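Local atomic coordinates of serine acetyltransferase (Entamoeba histolytica, PDB entry 3Q1X), a protein that probably catalyses the transfer of an acetyl group from acetyl-CoA to the hydroxyl of L-serine, giving the O-acetylserine used in cysteine biosynthesis. Residues K33-L38 with M155-S160; K73-A78 with R148-E153; V141-G146 with I166-S171. All coordinates share one frame; numbering follows the deposited sequence.

Contact 1: K33-L38 with M155-S160; sequences KVFTEL and MESVHS
Glu-37 and Ser-157 meet through one water, which donates a hydrogen bond to Glu-37 OE1 at 2.6 Å and lies 2.8 Å from Ser-157 OG. The other carboxylate oxygen, OE2, bonds to the hydroxyl of Tyr-150, two helical turns before Ser-157, so both oxygens of Glu-37 are occupied and its carboxylate is tied twice to the same helix, 150-162. OE1 also lies in the plane of the Phe-35 ring, at its edge, 3.5 Å from Phe-35 CD1.

Next to this bridge the contact turns apolar. Ser-157 offers its CB rather than its hydroxyl to Phe-35: the carbon sits over one face of the ring, 3.7 Å from the centroid and 17° off the normal, a CH-pi contact shifted toward CD1 and CE1. Its OG is swung to the backbone N side (chi1 -69°), which leaves CB against the ring and the oxygen beside the water. The far end of the ring reaches further along the helix, where Phe-35 CZ touches Val-158 CG2 at 3.7 Å.

Phe-35 holds the N-cap position of helix 36-45, and the contact therefore sets the start of that helix against the middle of helix 150-162 in the helical N-terminal part that precedes the left-handed beta-helix. A chi1 of 66° brings the phenyl back between its own N and carbonyl carbon, the crowded position, and Leu-38 CB, one turn into the helix, covers the ring face opposite Ser-157. Behind Val-158 stand Ala-132 and Val-135 of helix 128-144, while His-159 NE2, elsewhere on the same helix, bonds to the carbonyl oxygen of His-180 of the second subunit.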
loop_
_atom_site.group_PDB
_atom_site.type_symbol
_atom_site.label_atom_id
_atom_site.label_comp_id
_atom_site.label_asym_id
_atom_site.label_seq_id
_atom_site.Cartn_x
_atom_site.Cartn_y
_atom_site.Cartn_z
ATOM N N LYS A 33 14.849 -7.793 -4.508
ATOM C CA LYS A 33 14.099 -8.146 -5.709
ATOM C C LYS A 33 12.757 -7.427 -5.691
ATOM O O LYS A 33 11.907 -7.693 -4.841
ATOM C CB LYS A 33 13.905 -9.659 -5.798
ATOM N N VAL A 34 12.588 -6.494 -6.625
ATOM C CA VAL A 34 11.332 -5.761 -6.778
ATOM C C VAL A 34 10.813 -5.953 -8.206
ATOM O O VAL A 34 11.497 -6.564 -9.033
ATOM C CB VAL A 34 11.500 -4.254 -6.453
ATOM C CG1 VAL A 34 11.850 -4.056 -4.972
ATOM C CG2 VAL A 34 12.540 -3.606 -7.352
ATOM N N PHE A 35 9.618 -5.437 -8.500
ATOM C CA PHE A 35 9.062 -5.556 -9.852
ATOM C C PHE A 35 10.025 -5.114 -10.959
ATOM O O PHE A 35 10.865 -4.223 -10.766
ATOM C CB PHE A 35 7.692 -4.877 -9.972
ATOM C CG PHE A 35 7.715 -3.379 -9.800
ATOM C CD1 PHE A 35 7.796 -2.544 -10.906
ATOM C CD2 PHE A 35 7.571 -2.806 -8.540
ATOM C CE1 PHE A 35 7.781 -1.156 -10.757
ATOM C CE2 PHE A 35 7.562 -1.417 -8.375
ATOM C CZ PHE A 35 7.664 -0.593 -9.488
ATOM N N THR A 36 9.878 -5.743 -12.122
ATOM C CA THR A 36 10.920 -5.742 -13.151
ATOM C C THR A 36 11.416 -4.352 -13.538
ATOM O O THR A 36 12.624 -4.112 -13.525
ATOM C CB THR A 36 10.493 -6.531 -14.410
ATOM O OG1 THR A 36 10.016 -7.823 -14.022
ATOM C CG2 THR A 36 11.670 -6.704 -15.363
ATOM N N GLU A 37 10.486 -3.445 -13.848
ATOM C CA GLU A 37 10.832 -2.113 -14.345
ATOM C C GLU A 37 11.695 -1.342 -13.346
ATOM O O GLU A 37 12.696 -0.754 -13.731
ATOM C CB GLU A 37 9.587 -1.310 -14.736
ATOM C CG GLU A 37 8.733 -1.941 -15.856
ATOM C CD GLU A 37 7.632 -2.864 -15.345
ATOM O OE1 GLU A 37 7.777 -3.464 -14.253
ATOM O OE2 GLU A 37 6.601 -2.994 -16.046
ATOM N N LEU A 38 11.310 -1.375 -12.068
ATOM C CA LEU A 38 12.097 -0.754 -11.003
ATOM C C LEU A 38 13.440 -1.453 -10.786
ATOM O O LEU A 38 14.458 -0.782 -10.687
ATOM C CB LEU A 38 11.313 -0.692 -9.686
ATOM C CG LEU A 38 11.940 0.073 -8.508
ATOM C CD1 LEU A 38 12.207 1.550 -8.850
ATOM C CD2 LEU A 38 11.049 -0.043 -7.273
ATOM N N MET A 155 2.712 1.777 -13.916
ATOM C CA MET A 155 2.448 2.634 -12.757
ATOM C C MET A 155 1.564 1.975 -11.688
ATOM O O MET A 155 1.641 2.332 -10.505
ATOM C CB MET A 155 1.860 3.977 -13.184
ATOM C CG MET A 155 2.801 4.841 -13.994
ATOM S SD MET A 155 4.464 4.943 -13.341
ATOM C CE MET A 155 4.188 5.873 -11.829
ATOM N N GLU A 156 0.753 0.996 -12.084
ATOM C CA GLU A 156 0.016 0.197 -11.099
ATOM C C GLU A 156 0.932 -0.729 -10.275
ATOM O O GLU A 156 0.628 -1.052 -9.111
ATOM C CB GLU A 156 -1.123 -0.587 -11.754
ATOM C CG GLU A 156 -2.331 0.276 -12.160
ATOM C CD GLU A 156 -2.888 1.137 -11.042
ATOM O OE1 GLU A 156 -2.828 0.741 -9.858
ATOM O OE2 GLU A 156 -3.405 2.222 -11.364
ATOM N N SER A 157 2.057 -1.140 -10.860
ATOM C CA SER A 157 3.116 -1.800 -10.084
ATOM C C SER A 157 3.681 -0.862 -9.011
ATOM O O SER A 157 3.823 -1.240 -7.848
ATOM C CB SER A 157 4.234 -2.323 -10.980
ATOM O OG SER A 157 3.794 -3.404 -11.777
ATOM N N VAL A 158 3.986 0.371 -9.414
ATOM C CA VAL A 158 4.391 1.422 -8.477
ATOM C C VAL A 158 3.310 1.647 -7.403
ATOM O O VAL A 158 3.611 1.680 -6.204
ATOM C CB VAL A 158 4.690 2.736 -9.225
ATOM C CG1 VAL A 158 4.832 3.882 -8.247
ATOM C CG2 VAL A 158 5.937 2.595 -10.115
ATOM N N HIS A 159 2.055 1.726 -7.843
ATOM C CA HIS A 159 0.901 1.882 -6.978
ATOM C C HIS A 159 0.860 0.810 -5.871
ATOM O O HIS A 159 0.693 1.128 -4.693
ATOM C CB HIS A 159 -0.345 1.850 -7.877
ATOM C CG HIS A 159 -1.592 2.411 -7.265
ATOM N ND1 HIS A 159 -1.602 3.218 -6.148
ATOM C CD2 HIS A 159 -2.880 2.309 -7.667
ATOM C CE1 HIS A 159 -2.848 3.558 -5.869
ATOM N NE2 HIS A 159 -3.644 3.022 -6.775
ATOM N N SER A 160 1.061 -0.455 -6.244
ATOM C CA SER A 160 1.037 -1.567 -5.274
ATOM C C SER A 160 2.225 -1.532 -4.313
ATOM O O SER A 160 2.094 -1.824 -3.122
ATOM C CB SER A 160 1.010 -2.917 -6.003
ATOM O OG SER A 160 -0.167 -3.071 -6.782
HETATM O O HOH W 1 5.827 -4.818 -13.164
#

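Contact 2: K73-A78 with R148-E153; sequences KDSVTA and RYYCRE
Tyr-150, in the first turn of helix 150-162, lays its ring against Ser-75 and Val-76 of helix 59-79, a helix-to-helix contact inside the alpha-helical domain that precedes the left-handed beta-helix of this hexapeptide-repeat transferase. The backbones come close, with Val-76 CA 5.9 Å from Tyr-150 CA.

The apolar touches are two. Ser-75 CB stands over one face of the ring, 3.6 Å from its centroid and 15° off the normal, and leans toward the CD1 and CE1 side; this is a CH-pi contact, made by the carbon of a polar residue. Val-76 comes in obliquely on the CD2 side, its CG2 3.6 Å from Tyr-150 CD2, with the two side chains crossing at about a right angle. With CG anti to the backbone N (chi1 169°), the tyrosine ring is carried out from its helix toward helix 59-79, where Tyr-71, Ile-72 and Tyr-79 also touch it. Leu-142 of helix 128-144 packs against both Val-76 and Tyr-150.

Polar links run around this core. The phenol oxygen of Tyr-150 bonds to Glu-37 OE2, which fixes the outer end of the ring. Glu-153 OE2 forms a salt bridge with Arg-125 of the second subunit, so the carboxylate serves the subunit interface with one oxygen and this contact with the other. Ser-75 OG bonds to the carbonyl oxygen of Tyr-71 in its own helix and also lies 3.0 Å from a water; that water donates to Glu-153 OE1 at 3.2 Å, and OE1 itself sits in the Tyr-150 ring plane, 3.8 Å from Tyr-150 CD1.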
loop_
_atom_site.group_PDB
_atom_site.type_symbol
_atom_site.label_atom_id
_atom_site.label_comp_id
_atom_site.label_asym_id
_atom_site.label_seq_id
_atom_site.Cartn_x
_atom_site.Cartn_y
_atom_site.Cartn_z
ATOM N N LYS A 73 9.460 -3.622 -24.609
ATOM C CA LYS A 73 9.051 -3.884 -25.986
ATOM C C LYS A 73 8.008 -4.998 -26.029
ATOM O O LYS A 73 6.966 -4.852 -26.670
ATOM C CB LYS A 73 10.241 -4.239 -26.873
ATOM C CG LYS A 73 9.918 -4.213 -28.370
ATOM C CD LYS A 73 11.130 -4.629 -29.197
ATOM C CE LYS A 73 11.409 -6.121 -29.045
ATOM N NZ LYS A 73 12.851 -6.379 -28.755
ATOM N N ASP A 74 8.279 -6.096 -25.325
ATOM C CA ASP A 74 7.349 -7.238 -25.296
ATOM C C ASP A 74 5.969 -6.868 -24.754
ATOM O O ASP A 74 4.944 -7.230 -25.344
ATOM C CB ASP A 74 7.965 -8.425 -24.542
ATOM C CG ASP A 74 9.025 -9.154 -25.371
ATOM O OD1 ASP A 74 9.177 -8.831 -26.567
ATOM O OD2 ASP A 74 9.710 -10.050 -24.832
ATOM N N SER A 75 5.954 -6.102 -23.666
ATOM C CA SER A 75 4.713 -5.651 -23.046
ATOM C C SER A 75 3.963 -4.615 -23.890
ATOM O O SER A 75 2.742 -4.688 -24.025
ATOM C CB SER A 75 5.004 -5.096 -21.654
ATOM O OG SER A 75 5.517 -6.115 -20.809
ATOM N N VAL A 76 4.684 -3.668 -24.482
ATOM C CA VAL A 76 4.030 -2.697 -25.363
ATOM C C VAL A 76 3.432 -3.402 -26.582
ATOM O O VAL A 76 2.330 -3.079 -26.993
ATOM C CB VAL A 76 4.960 -1.525 -25.788
ATOM C CG1 VAL A 76 4.265 -0.629 -26.808
ATOM C CG2 VAL A 76 5.353 -0.700 -24.581
ATOM N N THR A 77 4.160 -4.372 -27.143
ATOM C CA THR A 77 3.663 -5.140 -28.292
ATOM C C THR A 77 2.356 -5.888 -27.957
ATOM O O THR A 77 1.407 -5.900 -28.757
ATOM C CB THR A 77 4.727 -6.139 -28.791
ATOM O OG1 THR A 77 5.884 -5.418 -29.255
ATOM C CG2 THR A 77 4.177 -7.001 -29.923
ATOM N N ALA A 78 2.312 -6.498 -26.776
ATOM C CA ALA A 78 1.125 -7.248 -26.335
ATOM C C ALA A 78 -0.150 -6.402 -26.354
ATOM O O ALA A 78 -1.198 -6.863 -26.799
ATOM C CB ALA A 78 1.350 -7.866 -24.959
ATOM N N ARG A 148 -1.243 3.900 -24.082
ATOM C CA ARG A 148 -2.270 4.152 -23.081
ATOM C C ARG A 148 -2.544 2.967 -22.153
ATOM O O ARG A 148 -3.321 3.088 -21.212
ATOM C CB ARG A 148 -3.569 4.602 -23.769
ATOM C CG ARG A 148 -3.481 5.961 -24.488
ATOM C CD ARG A 148 -3.411 7.094 -23.473
ATOM N NE ARG A 148 -3.294 8.395 -24.121
ATOM C CZ ARG A 148 -2.148 8.937 -24.530
ATOM N NH1 ARG A 148 -1.004 8.289 -24.368
ATOM N NH2 ARG A 148 -2.150 10.131 -25.113
ATOM N N TYR A 149 -1.910 1.832 -22.421
ATOM C CA TYR A 149 -2.183 0.611 -21.670
ATOM C C TYR A 149 -1.032 0.165 -20.765
ATOM O O TYR A 149 -1.164 0.146 -19.524
ATOM C CB TYR A 149 -2.563 -0.512 -22.636
ATOM C CG TYR A 149 -3.979 -0.386 -23.165
ATOM C CD1 TYR A 149 -4.271 0.492 -24.210
ATOM C CD2 TYR A 149 -5.023 -1.136 -22.623
ATOM C CE1 TYR A 149 -5.564 0.629 -24.699
ATOM C CE2 TYR A 149 -6.333 -1.008 -23.113
ATOM C CZ TYR A 149 -6.586 -0.117 -24.151
ATOM O OH TYR A 149 -7.862 0.034 -24.656
ATOM N N TYR A 150 0.088 -0.217 -21.375
ATOM C CA TYR A 150 1.203 -0.737 -20.589
ATOM C C TYR A 150 1.793 0.309 -19.629
ATOM O O TYR A 150 2.155 -0.032 -18.497
ATOM C CB TYR A 150 2.275 -1.423 -21.466
ATOM C CG TYR A 150 3.547 -1.714 -20.704
ATOM C CD1 TYR A 150 3.565 -2.617 -19.632
ATOM C CD2 TYR A 150 4.725 -1.062 -21.033
ATOM C CE1 TYR A 150 4.744 -2.851 -18.911
ATOM C CE2 TYR A 150 5.896 -1.298 -20.340
ATOM C CZ TYR A 150 5.905 -2.185 -19.283
ATOM O OH TYR A 150 7.087 -2.391 -18.603
ATOM N N CYS A 151 1.861 1.577 -20.057
ATOM C CA CYS A 151 2.361 2.651 -19.170
ATOM C C CYS A 151 1.503 2.788 -17.907
ATOM O O CYS A 151 2.026 3.077 -16.833
ATOM C CB CYS A 151 2.510 4.001 -19.902
ATOM S SG CYS A 151 0.962 4.754 -20.532
ATOM N N ARG A 152 0.197 2.545 -18.031
ATOM C CA ARG A 152 -0.657 2.488 -16.849
ATOM C C ARG A 152 -0.375 1.256 -15.982
ATOM O O ARG A 152 -0.336 1.367 -14.754
ATOM C CB ARG A 152 -2.142 2.562 -17.217
ATOM C CG ARG A 152 -3.068 2.429 -16.005
ATOM C CD ARG A 152 -2.970 3.613 -15.029
ATOM N NE ARG A 152 -3.909 3.474 -13.908
ATOM C CZ ARG A 152 -5.185 3.861 -13.923
ATOM N NH1 ARG A 152 -5.718 4.434 -15.000
ATOM N NH2 ARG A 152 -5.939 3.671 -12.851
ATOM N N GLU A 153 -0.161 0.096 -16.616
ATOM C CA GLU A 153 0.147 -1.142 -15.891
ATOM C C GLU A 153 1.432 -0.999 -15.080
ATOM O O GLU A 153 1.503 -1.401 -13.920
ATOM C CB GLU A 153 0.284 -2.324 -16.854
ATOM C CG GLU A 153 0.459 -3.672 -16.161
ATOM C CD GLU A 153 0.223 -4.839 -17.103
ATOM O OE1 GLU A 153 0.822 -4.860 -18.201
ATOM O OE2 GLU A 153 -0.565 -5.729 -16.747
HETATM O O HOH W 2 3.794 -6.098 -18.372
#

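Contact 3: V141-G146 with I166-S171; sequences VLYECG and IHPGAS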
loop_
_atom_site.group_PDB
_atom_site.type_symbol
_atom_site.label_atom_id
_atom_site.label_comp_id
_atom_site.label_asym_id
_atom_site.label_seq_id
_atom_site.Cartn_x
_atom_site.Cartn_y
_atom_site.Cartn_z
ATOM N N VAL A 141 7.299 8.753 -20.771
ATOM C CA VAL A 141 7.797 8.741 -22.167
ATOM C C VAL A 141 6.916 7.851 -23.057
ATOM O O VAL A 141 6.609 8.206 -24.200
ATOM C CB VAL A 141 9.297 8.358 -22.266
ATOM C CG1 VAL A 141 9.772 8.413 -23.709
ATOM C CG2 VAL A 141 10.136 9.305 -21.434
ATOM N N LEU A 142 6.504 6.703 -22.519
ATOM C CA LEU A 142 5.514 5.854 -23.172
ATOM C C LEU A 142 4.214 6.603 -23.444
ATOM O O LEU A 142 3.687 6.546 -24.562
ATOM C CB LEU A 142 5.243 4.593 -22.351
ATOM C CG LEU A 142 6.285 3.481 -22.449
ATOM C CD1 LEU A 142 5.895 2.337 -21.545
ATOM C CD2 LEU A 142 6.412 2.996 -23.886
ATOM N N TYR A 143 3.708 7.317 -22.439
ATOM C CA TYR A 143 2.480 8.080 -22.601
ATOM C C TYR A 143 2.667 9.125 -23.702
ATOM O O TYR A 143 1.811 9.286 -24.578
ATOM C CB TYR A 143 2.042 8.744 -21.285
ATOM C CG TYR A 143 0.655 9.354 -21.365
ATOM C CD1 TYR A 143 -0.482 8.613 -21.024
ATOM C CD2 TYR A 143 0.477 10.661 -21.825
ATOM C CE1 TYR A 143 -1.762 9.173 -21.120
ATOM C CE2 TYR A 143 -0.786 11.223 -21.932
ATOM C CZ TYR A 143 -1.899 10.483 -21.575
ATOM O OH TYR A 143 -3.147 11.051 -21.687
ATOM N N GLU A 144 3.808 9.803 -23.669
ATOM C CA GLU A 144 4.128 10.802 -24.692
ATOM C C GLU A 144 4.221 10.233 -26.122
ATOM O O GLU A 144 4.068 10.980 -27.087
ATOM C CB GLU A 144 5.386 11.594 -24.311
ATOM C CG GLU A 144 5.126 12.616 -23.193
ATOM C CD GLU A 144 6.362 13.407 -22.770
ATOM O OE1 GLU A 144 7.492 12.865 -22.808
ATOM O OE2 GLU A 144 6.196 14.582 -22.373
ATOM N N CYS A 145 4.450 8.926 -26.260
ATOM C CA CYS A 145 4.415 8.272 -27.580
ATOM C C CYS A 145 3.005 7.907 -28.030
ATOM O O CYS A 145 2.805 7.442 -29.166
ATOM C CB CYS A 145 5.277 7.017 -27.597
ATOM S SG CYS A 145 6.971 7.287 -27.231
ATOM N N GLY A 146 2.034 8.123 -27.146
ATOM C CA GLY A 146 0.635 7.814 -27.439
ATOM C C GLY A 146 0.136 6.498 -26.858
ATOM O O GLY A 146 -1.006 6.117 -27.087
ATOM N N ILE A 166 0.393 7.703 -9.508
ATOM C CA ILE A 166 0.736 8.748 -10.460
ATOM C C ILE A 166 0.374 8.247 -11.840
ATOM O O ILE A 166 0.957 7.266 -12.316
ATOM C CB ILE A 166 2.254 9.093 -10.437
ATOM C CG1 ILE A 166 2.701 9.551 -9.048
ATOM C CG2 ILE A 166 2.569 10.167 -11.488
ATOM C CD1 ILE A 166 4.190 9.882 -8.957
ATOM N N HIS A 167 -0.597 8.887 -12.479
ATOM C CA HIS A 167 -0.957 8.497 -13.837
ATOM C C HIS A 167 0.203 8.790 -14.790
ATOM O O HIS A 167 0.806 9.863 -14.695
ATOM C CB HIS A 167 -2.217 9.211 -14.323
ATOM C CG HIS A 167 -2.741 8.653 -15.604
ATOM N ND1 HIS A 167 -3.805 7.778 -15.659
ATOM C CD2 HIS A 167 -2.302 8.792 -16.878
ATOM C CE1 HIS A 167 -4.023 7.435 -16.916
ATOM N NE2 HIS A 167 -3.128 8.038 -17.675
ATOM N N PRO A 168 0.538 7.836 -15.690
ATOM C CA PRO A 168 1.663 8.073 -16.599
ATOM C C PRO A 168 1.551 9.337 -17.450
ATOM O O PRO A 168 2.565 9.816 -17.952
ATOM C CB PRO A 168 1.674 6.815 -17.489
ATOM C CG PRO A 168 0.306 6.202 -17.324
ATOM C CD PRO A 168 -0.015 6.480 -15.882
ATOM N N GLY A 169 0.329 9.862 -17.594
ATOM C CA GLY A 169 0.068 11.112 -18.335
ATOM C C GLY A 169 0.494 12.395 -17.635
ATOM O O GLY A 169 0.712 13.415 -18.289
ATOM N N ALA A 170 0.620 12.352 -16.311
ATOM C CA ALA A 170 1.040 13.528 -15.549
ATOM C C ALA A 170 2.375 14.046 -16.068
ATOM O O ALA A 170 3.243 13.266 -16.461
ATOM C CB ALA A 170 1.130 13.204 -14.065
ATOM N N SER A 171 2.516 15.365 -16.089
ATOM C CA SER A 171 3.763 16.013 -16.483
ATOM C C SER A 171 4.404 16.621 -15.248
ATOM O O SER A 171 3.809 17.468 -14.591
ATOM C CB SER A 171 3.505 17.086 -17.543
ATOM O OG SER A 171 2.663 16.589 -18.565
#
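Tyr-143, set against Pro-168 and Gly-169, makes the whole of the first segment's approach to the 166-171 loop. Its CB comes first, 3.5 Å from Pro-168 O and 4.3 Å from Pro-168 CB. That proline oxygen is engaged as well by the ring nitrogen ND1 of His-140, one turn back in helix 128-144.

A chi1 of -171° extends the phenol ring away from its own backbone N and lays it against Gly-169, whose CA lies almost exactly over the ring centre: 3.4 Å from the centroid and 8° off the normal. A residue without a side chain lets the loop backbone settle this flat on the ring. The guanidinium of Arg-148 takes the opposite face as a cation-pi partner, so the ring is held between a CH group and a charge. Further out, Tyr-143 CE1 meets the edge of the His-167 imidazole, 3.9 Å from His-167 NE2, with the two ring planes at 84°. The phenol oxygen finishes in a hydrogen bond to Glu-188 OE1.

Beyond the tyrosine side chain the helix closes. Gly-146 N bonds to Tyr-143 O at 2.8 Å in a Schellman motif, its positive phi ending the helix, and Arg-148 NH1 bonds to the same oxygen.

The partner loop is a type I beta turn, His-167 to Ala-170, closed by Ala-170 N to His-167 O at 3.0 Å. It joins strands 165-166 and 171-172 at a corner of the first coil of the left-handed beta-helix, with the His-167 side chain about 6 Å from a bound serine.

From the N terminus, the chain first leaves 33-38, then 73-78, then 141-146, before any loop is closed. Helix 150-162 begins the closures: 148-153 returns to 73-78 in contact 2, and a few residues later 155-160 returns to 33-38, so contact 1 encloses contact 2. Contact 3 starts within both loops and ends beyond them at 166-171, crossing each. Contacts 1 and 2 meet through Glu-37 and Tyr-150; Met-155 of contact 1 and Cys-151 of contact 2 both pack on Pro-168 of contact 3. Together they bind helices 36-45 and 59-79 to helix 150-162, and helix 128-144 to the first coil of the beta-helix.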